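Local coordinates for protein ribosomal RNA small subunit methyltransferase D (Escherichia coli, PDB 2FPO) that methylates one specific guanine of 16S ribosomal RNA at N2, within the assembled 30S particle, using S-adenosyl-L-methionine as methyl donor, at residues S174-K179 and L188-A193; L155-S160 and V184-Y189; T44-L49 and I125-P130. One frame throughout, in Å; residues are numbered along the deposited sequence. Where two conformers were deposited one is given.

Contact 1: residues S174-K179 and L188-A193; sequences SLHREK and LYQREA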
loop_
_atom_site.group_PDB
_atom_site.type_symbol
_atom_site.label_atom_id
_atom_site.label_comp_id
_atom_site.label_asym_id
_atom_site.label_seq_id
_atom_site.Cartn_x
_atom_site.Cartn_y
_atom_site.Cartn_z
ATOM N N SER A 174 -14.040 -9.916 0.852
ATOM C CA SER A 174 -13.738 -11.276 1.279
ATOM C C SER A 174 -12.233 -11.479 1.387
ATOM O O SER A 174 -11.457 -10.917 0.595
ATOM C CB SER A 174 -14.354 -12.297 0.318
ATOM O OG SER A 174 -13.765 -12.140 -0.963
ATOM N N LEU A 175 -11.824 -12.254 2.390
ATOM C CA LEU A 175 -10.428 -12.650 2.544
ATOM C C LEU A 175 -9.969 -13.439 1.310
ATOM O O LEU A 175 -10.555 -14.451 0.964
ATOM C CB LEU A 175 -10.209 -13.441 3.834
ATOM C CG LEU A 175 -8.757 -13.730 4.253
ATOM C CD1 LEU A 175 -7.900 -12.434 4.393
ATOM C CD2 LEU A 175 -8.753 -14.482 5.558
ATOM N N HIS A 176 -8.945 -12.925 0.630
ATOM C CA HIS A 176 -8.505 -13.472 -0.661
ATOM C C HIS A 176 -7.210 -14.282 -0.556
ATOM O O HIS A 176 -7.115 -15.360 -1.140
ATOM C CB HIS A 176 -8.357 -12.349 -1.705
ATOM C CG HIS A 176 -8.279 -12.848 -3.114
ATOM N ND1 HIS A 176 -9.297 -13.568 -3.703
ATOM C CD2 HIS A 176 -7.298 -12.749 -4.044
ATOM C CE1 HIS A 176 -8.946 -13.894 -4.936
ATOM N NE2 HIS A 176 -7.740 -13.404 -5.172
ATOM N N ARG A 177 -6.209 -13.724 0.141
ATOM C CA ARG A 177 -4.952 -14.427 0.493
ATOM C C ARG A 177 -4.612 -14.130 1.945
ATOM O O ARG A 177 -4.973 -13.082 2.466
ATOM C CB ARG A 177 -3.760 -13.963 -0.366
ATOM C CG ARG A 177 -3.921 -14.117 -1.888
ATOM C CD ARG A 177 -3.927 -15.590 -2.321
ATOM N NE ARG A 177 -4.102 -15.716 -3.769
ATOM C CZ ARG A 177 -5.243 -16.036 -4.381
ATOM N NH1 ARG A 177 -6.343 -16.260 -3.671
ATOM N NH2 ARG A 177 -5.288 -16.142 -5.716
ATOM N N GLU A 178 -3.895 -15.044 2.583
ATOM C CA GLU A 178 -3.407 -14.847 3.951
ATOM C C GLU A 178 -2.097 -15.596 4.238
ATOM O O GLU A 178 -1.953 -16.742 3.874
ATOM C CB GLU A 178 -4.468 -15.252 4.979
ATOM C CG GLU A 178 -4.055 -14.892 6.417
ATOM C CD GLU A 178 -5.026 -15.389 7.467
ATOM O OE1 GLU A 178 -5.153 -16.614 7.621
ATOM O OE2 GLU A 178 -5.648 -14.551 8.157
ATOM N N LYS A 179 -1.157 -14.930 4.890
ATOM C CA LYS A 179 0.049 -15.580 5.375
ATOM C C LYS A 179 0.298 -15.108 6.794
ATOM O O LYS A 179 0.267 -13.913 7.081
ATOM C CB LYS A 179 1.261 -15.223 4.518
ATOM C CG LYS A 179 2.553 -15.904 4.970
ATOM C CD LYS A 179 3.744 -15.482 4.126
ATOM C CE LYS A 179 4.915 -16.449 4.342
ATOM N NZ LYS A 179 6.063 -16.223 3.394
ATOM N N LEU A 188 -4.781 -10.248 2.069
ATOM C CA LEU A 188 -5.257 -9.576 0.879
ATOM C C LEU A 188 -6.748 -9.837 0.756
ATOM O O LEU A 188 -7.180 -10.992 0.774
ATOM C CB LEU A 188 -4.487 -10.061 -0.349
ATOM C CG LEU A 188 -4.620 -9.270 -1.655
ATOM C CD1 LEU A 188 -4.068 -7.845 -1.533
ATOM C CD2 LEU A 188 -3.912 -10.041 -2.751
ATOM N N TYR A 189 -7.526 -8.752 0.735
ATOM C CA TYR A 189 -8.964 -8.812 0.605
ATOM C C TYR A 189 -9.333 -8.460 -0.811
ATOM O O TYR A 189 -8.681 -7.631 -1.437
ATOM C CB TYR A 189 -9.678 -7.851 1.568
ATOM C CG TYR A 189 -9.570 -8.284 3.007
ATOM C CD1 TYR A 189 -10.561 -9.059 3.601
ATOM C CD2 TYR A 189 -8.458 -7.916 3.774
ATOM C CE1 TYR A 189 -10.457 -9.462 4.931
ATOM C CE2 TYR A 189 -8.336 -8.311 5.095
ATOM C CZ TYR A 189 -9.324 -9.093 5.664
ATOM O OH TYR A 189 -9.166 -9.467 6.970
ATOM N N GLN A 190 -10.370 -9.118 -1.316
ATOM C CA GLN A 190 -10.956 -8.745 -2.589
ATOM C C GLN A 190 -12.354 -8.160 -2.378
ATOM O O GLN A 190 -13.208 -8.743 -1.682
ATOM C CB GLN A 190 -11.025 -9.934 -3.544
ATOM C CG GLN A 190 -11.432 -9.511 -4.944
ATOM C CD GLN A 190 -11.046 -10.514 -6.003
ATOM O OE1 GLN A 190 -10.228 -10.225 -6.868
ATOM N NE2 GLN A 190 -11.637 -11.699 -5.943
ATOM N N ARG A 191 -12.569 -7.017 -3.013
ATOM C CA ARG A 191 -13.771 -6.252 -2.837
ATOM C C ARG A 191 -14.685 -6.400 -4.046
ATOM O O ARG A 191 -14.238 -6.298 -5.191
ATOM C CB ARG A 191 -13.395 -4.794 -2.586
ATOM C CG ARG A 191 -14.556 -3.881 -2.318
ATOM C CD ARG A 191 -14.667 -2.830 -3.389
ATOM N NE ARG A 191 -15.709 -1.891 -3.034
ATOM C CZ ARG A 191 -16.346 -1.129 -3.906
ATOM N NH1 ARG A 191 -16.010 -1.173 -5.192
ATOM N NH2 ARG A 191 -17.326 -0.333 -3.492
ATOM N N GLU A 192 -15.955 -6.684 -3.792
ATOM C CA GLU A 192 -16.971 -6.652 -4.852
ATOM C C GLU A 192 -17.775 -5.360 -4.798
ATOM O O GLU A 192 -18.344 -5.021 -3.756
ATOM C CB GLU A 192 -17.899 -7.856 -4.737
ATOM C CG GLU A 192 -17.235 -9.159 -5.079
ATOM C CD GLU A 192 -16.636 -9.168 -6.482
ATOM O OE1 GLU A 192 -17.408 -9.108 -7.473
ATOM O OE2 GLU A 192 -15.387 -9.251 -6.581
ATOM N N ALA A 193 -17.811 -4.635 -5.914
ATOM C CA ALA A 193 -18.623 -3.410 -6.006
ATOM C C ALA A 193 -20.068 -3.699 -5.640
ATOM O O ALA A 193 -20.825 -4.193 -6.473
ATOM C CB ALA A 193 -18.551 -2.799 -7.415
#

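Contact 2: residues L155-S160 and V184-Y189; sequences LIYVES and VAYRLY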
loop_
_atom_site.group_PDB
_atom_site.type_symbol
_atom_site.label_atom_id
_atom_site.label_comp_id
_atom_site.label_asym_id
_atom_site.label_seq_id
_atom_site.Cartn_x
_atom_site.Cartn_y
_atom_site.Cartn_z
ATOM N N LEU A 155 -8.197 -5.064 -4.775
ATOM C CA LEU A 155 -7.443 -5.851 -3.799
ATOM C C LEU A 155 -6.892 -4.902 -2.772
ATOM O O LEU A 155 -6.325 -3.870 -3.134
ATOM C CB LEU A 155 -6.297 -6.599 -4.493
ATOM C CG LEU A 155 -6.852 -7.634 -5.467
ATOM C CD1 LEU A 155 -5.833 -8.026 -6.531
ATOM C CD2 LEU A 155 -7.400 -8.849 -4.688
ATOM N N ILE A 156 -7.124 -5.198 -1.502
ATOM C CA ILE A 156 -6.640 -4.367 -0.400
ATOM C C ILE A 156 -5.719 -5.212 0.509
ATOM O O ILE A 156 -6.127 -6.212 1.086
ATOM C CB ILE A 156 -7.794 -3.763 0.432
ATOM C CG1 ILE A 156 -8.828 -3.053 -0.456
ATOM C CG2 ILE A 156 -7.257 -2.820 1.529
ATOM C CD1 ILE A 156 -10.022 -3.975 -0.912
ATOM N N TYR A 157 -4.476 -4.803 0.609
ATOM C CA TYR A 157 -3.498 -5.509 1.424
ATOM C C TYR A 157 -3.585 -4.915 2.815
ATOM O O TYR A 157 -3.576 -3.689 2.967
ATOM C CB TYR A 157 -2.084 -5.358 0.825
ATOM C CG TYR A 157 -0.930 -5.763 1.739
ATOM C CD1 TYR A 157 -0.649 -7.109 2.002
ATOM C CD2 TYR A 157 -0.120 -4.794 2.327
ATOM C CE1 TYR A 157 0.421 -7.477 2.842
ATOM C CE2 TYR A 157 0.937 -5.147 3.159
ATOM C CZ TYR A 157 1.203 -6.475 3.420
ATOM O OH TYR A 157 2.268 -6.791 4.238
ATOM N N VAL A 158 -3.703 -5.789 3.808
ATOM C CA VAL A 158 -3.839 -5.393 5.197
ATOM C C VAL A 158 -2.826 -6.188 6.005
ATOM O O VAL A 158 -2.746 -7.410 5.908
ATOM C CB VAL A 158 -5.304 -5.631 5.762
ATOM C CG1 VAL A 158 -5.371 -5.289 7.243
ATOM C CG2 VAL A 158 -6.308 -4.811 5.001
ATOM N N GLU A 159 -1.998 -5.461 6.744
ATOM C CA GLU A 159 -1.030 -6.046 7.634
ATOM C C GLU A 159 -1.452 -5.762 9.100
ATOM O O GLU A 159 -1.813 -4.623 9.457
ATOM C CB GLU A 159 0.340 -5.452 7.321
ATOM C CG GLU A 159 1.444 -5.990 8.142
ATOM C CD GLU A 159 2.821 -5.522 7.667
ATOM O OE1 GLU A 159 3.070 -5.497 6.434
ATOM O OE2 GLU A 159 3.646 -5.208 8.557
ATOM N N SER A 160 -1.408 -6.804 9.933
ATOM C CA SER A 160 -1.879 -6.704 11.307
ATOM C C SER A 160 -1.308 -7.796 12.208
ATOM O O SER A 160 -1.135 -8.918 11.775
ATOM C CB SER A 160 -3.409 -6.761 11.326
ATOM O OG SER A 160 -3.907 -6.383 12.595
ATOM N N VAL A 184 2.726 -11.756 13.008
ATOM C CA VAL A 184 2.022 -10.883 12.028
ATOM C C VAL A 184 1.182 -11.634 10.984
ATOM O O VAL A 184 1.620 -12.625 10.407
ATOM C CB VAL A 184 2.996 -9.909 11.293
ATOM C CG1 VAL A 184 2.221 -8.843 10.518
ATOM C CG2 VAL A 184 3.939 -9.236 12.271
ATOM N N ALA A 185 -0.026 -11.138 10.747
ATOM C CA ALA A 185 -0.891 -11.678 9.710
ATOM C C ALA A 185 -0.890 -10.744 8.513
ATOM O O ALA A 185 -1.185 -9.557 8.631
ATOM C CB ALA A 185 -2.297 -11.910 10.237
ATOM N N TYR A 186 -0.516 -11.295 7.363
ATOM C CA TYR A 186 -0.462 -10.547 6.107
ATOM C C TYR A 186 -1.638 -11.010 5.272
ATOM O O TYR A 186 -1.745 -12.186 4.964
ATOM C CB TYR A 186 0.854 -10.834 5.391
ATOM C CG TYR A 186 2.069 -10.564 6.254
ATOM C CD1 TYR A 186 2.650 -9.289 6.288
ATOM C CD2 TYR A 186 2.638 -11.574 7.033
ATOM C CE1 TYR A 186 3.744 -9.036 7.071
ATOM C CE2 TYR A 186 3.749 -11.322 7.820
ATOM C CZ TYR A 186 4.297 -10.048 7.819
ATOM O OH TYR A 186 5.375 -9.766 8.607
ATOM N N ARG A 187 -2.538 -10.098 4.929
ATOM C CA ARG A 187 -3.788 -10.485 4.266
ATOM C C ARG A 187 -4.067 -9.648 3.006
ATOM O O ARG A 187 -3.661 -8.496 2.907
ATOM C CB ARG A 187 -4.962 -10.361 5.235
ATOM C CG ARG A 187 -4.855 -11.266 6.451
ATOM C CD ARG A 187 -6.012 -11.038 7.419
ATOM N NE ARG A 187 -5.934 -11.989 8.521
ATOM C CZ ARG A 187 -5.662 -11.665 9.777
ATOM N NH1 ARG A 187 -5.445 -10.409 10.111
ATOM N NH2 ARG A 187 -5.621 -12.601 10.701
ATOM N N LEU A 188 -4.781 -10.248 2.069
ATOM C CA LEU A 188 -5.257 -9.576 0.879
ATOM C C LEU A 188 -6.748 -9.837 0.756
ATOM O O LEU A 188 -7.180 -10.992 0.774
ATOM C CB LEU A 188 -4.487 -10.061 -0.349
ATOM C CG LEU A 188 -4.620 -9.270 -1.655
ATOM C CD1 LEU A 188 -4.068 -7.845 -1.533
ATOM C CD2 LEU A 188 -3.912 -10.041 -2.751
ATOM N N TYR A 189 -7.526 -8.752 0.735
ATOM C CA TYR A 189 -8.964 -8.812 0.605
ATOM C C TYR A 189 -9.333 -8.460 -0.811
ATOM O O TYR A 189 -8.681 -7.631 -1.437
ATOM C CB TYR A 189 -9.678 -7.851 1.568
ATOM C CG TYR A 189 -9.570 -8.284 3.007
ATOM C CD1 TYR A 189 -10.561 -9.059 3.601
ATOM C CD2 TYR A 189 -8.458 -7.916 3.774
ATOM C CE1 TYR A 189 -10.457 -9.462 4.931
ATOM C CE2 TYR A 189 -8.336 -8.311 5.095
ATOM C CZ TYR A 189 -9.324 -9.093 5.664
ATOM O OH TYR A 189 -9.166 -9.467 6.970
HETATM O O HOH W 1 -3.760 -8.502 8.367
#

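Contact 3: residues T44-L49 and I125-P130; sequences TLFNWL and IVFVDP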
loop_
_atom_site.group_PDB
_atom_site.type_symbol
_atom_site.label_atom_id
_atom_site.label_comp_id
_atom_site.label_asym_id
_atom_site.label_seq_id
_atom_site.Cartn_x
_atom_site.Cartn_y
_atom_site.Cartn_z
ATOM N N THR A 44 6.221 -12.238 -1.042
ATOM C CA THR A 44 4.923 -12.903 -0.926
ATOM C C THR A 44 3.779 -12.048 -1.525
ATOM O O THR A 44 2.981 -12.551 -2.325
ATOM C CB THR A 44 4.615 -13.248 0.565
ATOM O OG1 THR A 44 5.643 -14.096 1.076
ATOM C CG2 THR A 44 3.273 -13.949 0.728
ATOM N N LEU A 45 3.713 -10.766 -1.146
ATOM C CA LEU A 45 2.644 -9.882 -1.596
ATOM C C LEU A 45 2.632 -9.722 -3.123
ATOM O O LEU A 45 1.580 -9.792 -3.776
ATOM C CB LEU A 45 2.807 -8.484 -0.959
ATOM C CG LEU A 45 1.847 -7.386 -1.415
ATOM C CD1 LEU A 45 0.350 -7.842 -1.344
ATOM C CD2 LEU A 45 2.079 -6.088 -0.587
ATOM N N PHE A 46 3.812 -9.481 -3.679
ATOM C CA PHE A 46 3.919 -9.206 -5.092
ATOM C C PHE A 46 3.821 -10.457 -5.928
ATOM O O PHE A 46 3.428 -10.371 -7.090
ATOM C CB PHE A 46 5.087 -8.271 -5.418
ATOM C CG PHE A 46 4.809 -6.851 -5.006
ATOM C CD1 PHE A 46 3.999 -6.024 -5.816
ATOM C CD2 PHE A 46 5.261 -6.365 -3.772
ATOM C CE1 PHE A 46 3.697 -4.738 -5.430
ATOM C CE2 PHE A 46 4.958 -5.060 -3.372
ATOM C CZ PHE A 46 4.191 -4.242 -4.203
ATOM N N ASN A 47 4.105 -11.615 -5.338
ATOM C CA ASN A 47 3.733 -12.871 -5.976
ATOM C C ASN A 47 2.201 -12.995 -6.039
ATOM O O ASN A 47 1.663 -13.346 -7.091
ATOM C CB ASN A 47 4.411 -14.073 -5.304
ATOM C CG ASN A 47 5.950 -14.065 -5.460
ATOM O OD1 ASN A 47 6.526 -13.216 -6.150
ATOM N ND2 ASN A 47 6.615 -15.014 -4.797
ATOM N N TRP A 48 1.500 -12.663 -4.943
ATOM C CA TRP A 48 0.006 -12.663 -4.975
ATOM C C TRP A 48 -0.567 -11.692 -6.022
ATOM O O TRP A 48 -1.614 -11.949 -6.614
ATOM C CB TRP A 48 -0.620 -12.266 -3.628
ATOM C CG TRP A 48 -0.401 -13.202 -2.447
ATOM C CD1 TRP A 48 -0.083 -14.538 -2.478
ATOM C CD2 TRP A 48 -0.501 -12.847 -1.066
ATOM N NE1 TRP A 48 0.019 -15.035 -1.187
ATOM C CE2 TRP A 48 -0.242 -14.017 -0.304
ATOM C CE3 TRP A 48 -0.819 -11.658 -0.395
ATOM C CZ2 TRP A 48 -0.284 -14.027 1.099
ATOM C CZ3 TRP A 48 -0.841 -11.658 0.986
ATOM C CH2 TRP A 48 -0.576 -12.847 1.727
ATOM N N LEU A 49 0.111 -10.557 -6.202
ATOM C CA LEU A 49 -0.338 -9.462 -7.075
ATOM C C LEU A 49 0.154 -9.557 -8.515
ATOM O O LEU A 49 -0.230 -8.747 -9.350
ATOM C CB LEU A 49 0.130 -8.119 -6.485
ATOM C CG LEU A 49 -0.579 -7.679 -5.192
ATOM C CD1 LEU A 49 -0.030 -6.345 -4.710
ATOM C CD2 LEU A 49 -2.097 -7.612 -5.368
ATOM N N ILE A 125 -5.497 -1.573 -6.548
ATOM C CA ILE A 125 -4.678 -2.127 -5.457
ATOM C C ILE A 125 -4.439 -1.088 -4.372
ATOM O O ILE A 125 -3.923 0.005 -4.641
ATOM C CB ILE A 125 -3.293 -2.659 -5.999
ATOM C CG1 ILE A 125 -3.496 -3.754 -7.071
ATOM C CG2 ILE A 125 -2.335 -3.092 -4.858
ATOM C CD1 ILE A 125 -2.198 -4.340 -7.654
ATOM N N VAL A 126 -4.768 -1.433 -3.141
ATOM C CA VAL A 126 -4.537 -0.523 -1.996
ATOM C C VAL A 126 -3.744 -1.221 -0.909
ATOM O O VAL A 126 -4.019 -2.391 -0.571
ATOM C CB VAL A 126 -5.872 0.063 -1.415
ATOM C CG1 VAL A 126 -5.631 1.064 -0.257
ATOM C CG2 VAL A 126 -6.699 0.718 -2.509
ATOM N N PHE A 127 -2.750 -0.504 -0.384
ATOM C CA PHE A 127 -1.903 -0.990 0.698
ATOM C C PHE A 127 -2.282 -0.293 2.006
ATOM O O PHE A 127 -2.259 0.940 2.090
ATOM C CB PHE A 127 -0.422 -0.737 0.414
ATOM C CG PHE A 127 0.048 -1.281 -0.923
ATOM C CD1 PHE A 127 0.201 -2.662 -1.126
ATOM C CD2 PHE A 127 0.377 -0.414 -1.954
ATOM C CE1 PHE A 127 0.631 -3.161 -2.393
ATOM C CE2 PHE A 127 0.821 -0.905 -3.217
ATOM C CZ PHE A 127 0.942 -2.279 -3.430
ATOM N N VAL A 128 -2.590 -1.112 3.013
ATOM C CA VAL A 128 -3.002 -0.655 4.357
ATOM C C VAL A 128 -2.115 -1.308 5.417
ATOM O O VAL A 128 -2.433 -2.352 6.005
ATOM C CB VAL A 128 -4.513 -0.923 4.644
ATOM C CG1 VAL A 128 -4.945 -0.255 5.977
ATOM C CG2 VAL A 128 -5.379 -0.478 3.480
ATOM N N ASP A 129 -0.989 -0.664 5.678
ATOM C CA ASP A 129 -0.061 -1.134 6.681
ATOM C C ASP A 129 0.176 0.045 7.625
ATOM O O ASP A 129 1.173 0.736 7.512
ATOM C CB ASP A 129 1.244 -1.588 6.024
ATOM C CG ASP A 129 2.299 -2.007 7.050
ATOM O OD1 ASP A 129 1.922 -2.473 8.164
ATOM O OD2 ASP A 129 3.502 -1.842 6.756
ATOM N N PRO A 130 -0.781 0.311 8.537
ATOM C CA PRO A 130 -0.567 1.477 9.403
ATOM C C PRO A 130 0.551 1.327 10.445
ATOM O O PRO A 130 0.879 0.182 10.839
ATOM C CB PRO A 130 -1.952 1.690 10.049
ATOM C CG PRO A 130 -2.574 0.321 10.035
ATOM C CD PRO A 130 -2.078 -0.348 8.783
#

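Contact 1: residues S174-K179 and L188-A193
Strands 174-179 and 188-191 run antiparallel, their short axes 145° apart in direction and 4.3 Å from each other at closest approach. Ser174 and Gln190 form a hydrogen-bonded pair, and the bond from Ser174 N to Gln190 O is almost straight at 172°. Leu175 and Tyr189 follow as a non-hydrogen-bonded pair; then the register slips by one, and His176 and Arg177 both face Leu188 in a classic beta bulge. Leu188 O is gripped twice, by His176 N at 2.6 Å and by Arg177 N at 3.0 Å. This hairpin brings strands 184-191 and 173-181 to one end of the 3-2-1-4-5-7-6 sheet of class I methyltransferases. The bulge turns His176 CB toward the partner strand, and its imidazole lies alongside Gln190, ring and amide planes 38° apart, with Gln190 CD over one face, offset toward the rim, and CE1 3.6 Å from Gln190 NE2. Over the opposite face sits Arg177 NH1, 3.5 Å above the ring centre, because the Arg177 chain bends at chi2 and NH1 donates to His176 O from above the carbonyl plane. On the other side of the sheet, Leu175 CD1 makes a CH-pi contact with the Tyr189 ring, 4.0 Å from its centroid.

Contact 2: residues L155-S160 and V184-Y189
Six backbone hydrogen bonds join these antiparallel strands, two in each of the pairs Ile156-Tyr189, Val158-Arg187 and Ser160-Ala185; the straightest, Tyr189 N to Ile156 O, opens to 174°. A water donates to both Val158 O (2.9 Å) and Ala185 O (2.8 Å) and takes a weak bond from Arg187 NH1, whose strongest polar partner is Glu178, in a salt bridge through NE. Among the polar side chains, Tyr157 OH donates to the anti lone pair of Glu159 OE1 at 2.7 Å. Both oxygens meet the edge of the neighbouring Tyr186 ring, Tyr157 OH standing 3.3 Å from Tyr186 CD1. An alanine in place of Glu159 would lose the acceptor for Tyr157 OH and the chain beside Tyr186, and would probably leave both rings less firmly placed. Apolar contact comes from Leu188 CD1, which lies 3.9 Å from Leu155 CB and also touches Tyr157 CB, while on the reverse face the Val158 and Tyr189 side chains cross obliquely, Val158 CG2 touching Tyr189 CD2. Helix 39-53 covers the Tyr157 and Tyr186 side through Val41; strand 123-128 bonds along the far edge of 154-161, where Asp129 comes close to Glu159, and strand 173-181 flanks 184-191.

Contact 3: residues T44-L49 and I125-P130
Phe127 carries this contact, reaching from strand 125-128 to helix 44-49, the two short axes being 12.0 Å apart at closest approach and nearly antiparallel at 160°. Its CB points neither at the helix nor away from it, but CG lies anti to the carbonyl carbon (chi1 -54°), and this swings the ring over to the helix. CB and CG touch nothing on 44-49. CD1 is the first atom to arrive, 3.9 Å from Leu45 CD2. The next atom out, CE1, meets Leu45 CD2 more closely at 3.7 Å and is also 4.0 Å from Leu49 CD1, so it lies against leucines one helical turn apart. Helix 39-53 leads into the first strand of the Rossmann-like methyltransferase sheet and packs on the central strand 123-128, which runs out into the Asp-Pro-Pro-Phe motif that begins with Asp129 and Pro130; in related amino-methylating enzymes this motif binds the target amino group. At the tip, Phe127 CZ abuts Phe46 CZ at 3.9 Å, the two ring planes 49° apart in an oblique pairing. Beside this, Leu49 and Ile125 meet tip to tip, Leu49 CD1 at 4.0 Å from Ile125 CG2 and Leu49 CD2 against Ile125 CD1. Leu68 of helix 67-74 touches both Leu45 and Phe127, and Tyr157 packs on the same two residues from the adjoining strand.

All three contacts reach one mixed sheet; contacts 1 and 2 lie within it, and contact 3 packs a helix on it. Along the chain contact 3 closes first; strand 154-161 of contact 2 and strand 173-181 of contact 1 follow, and both of these contacts end on strand 184-191, sharing Leu188 and Tyr189. Their centres lie about 8 Å apart, with contact 3 about 7 Å from contact 2 and about 11 Å from contact 1. Across the sheet the order is 123-128, 154-161, 184-191, 173-181, so contact 2 joins the parallel strands to the C-terminal hairpin. Helix 39-53 packs on the face that carries Phe127, Tyr157 and Leu188, its Trp48 reaching Arg177 and Lys179, and so ties hairpin to core.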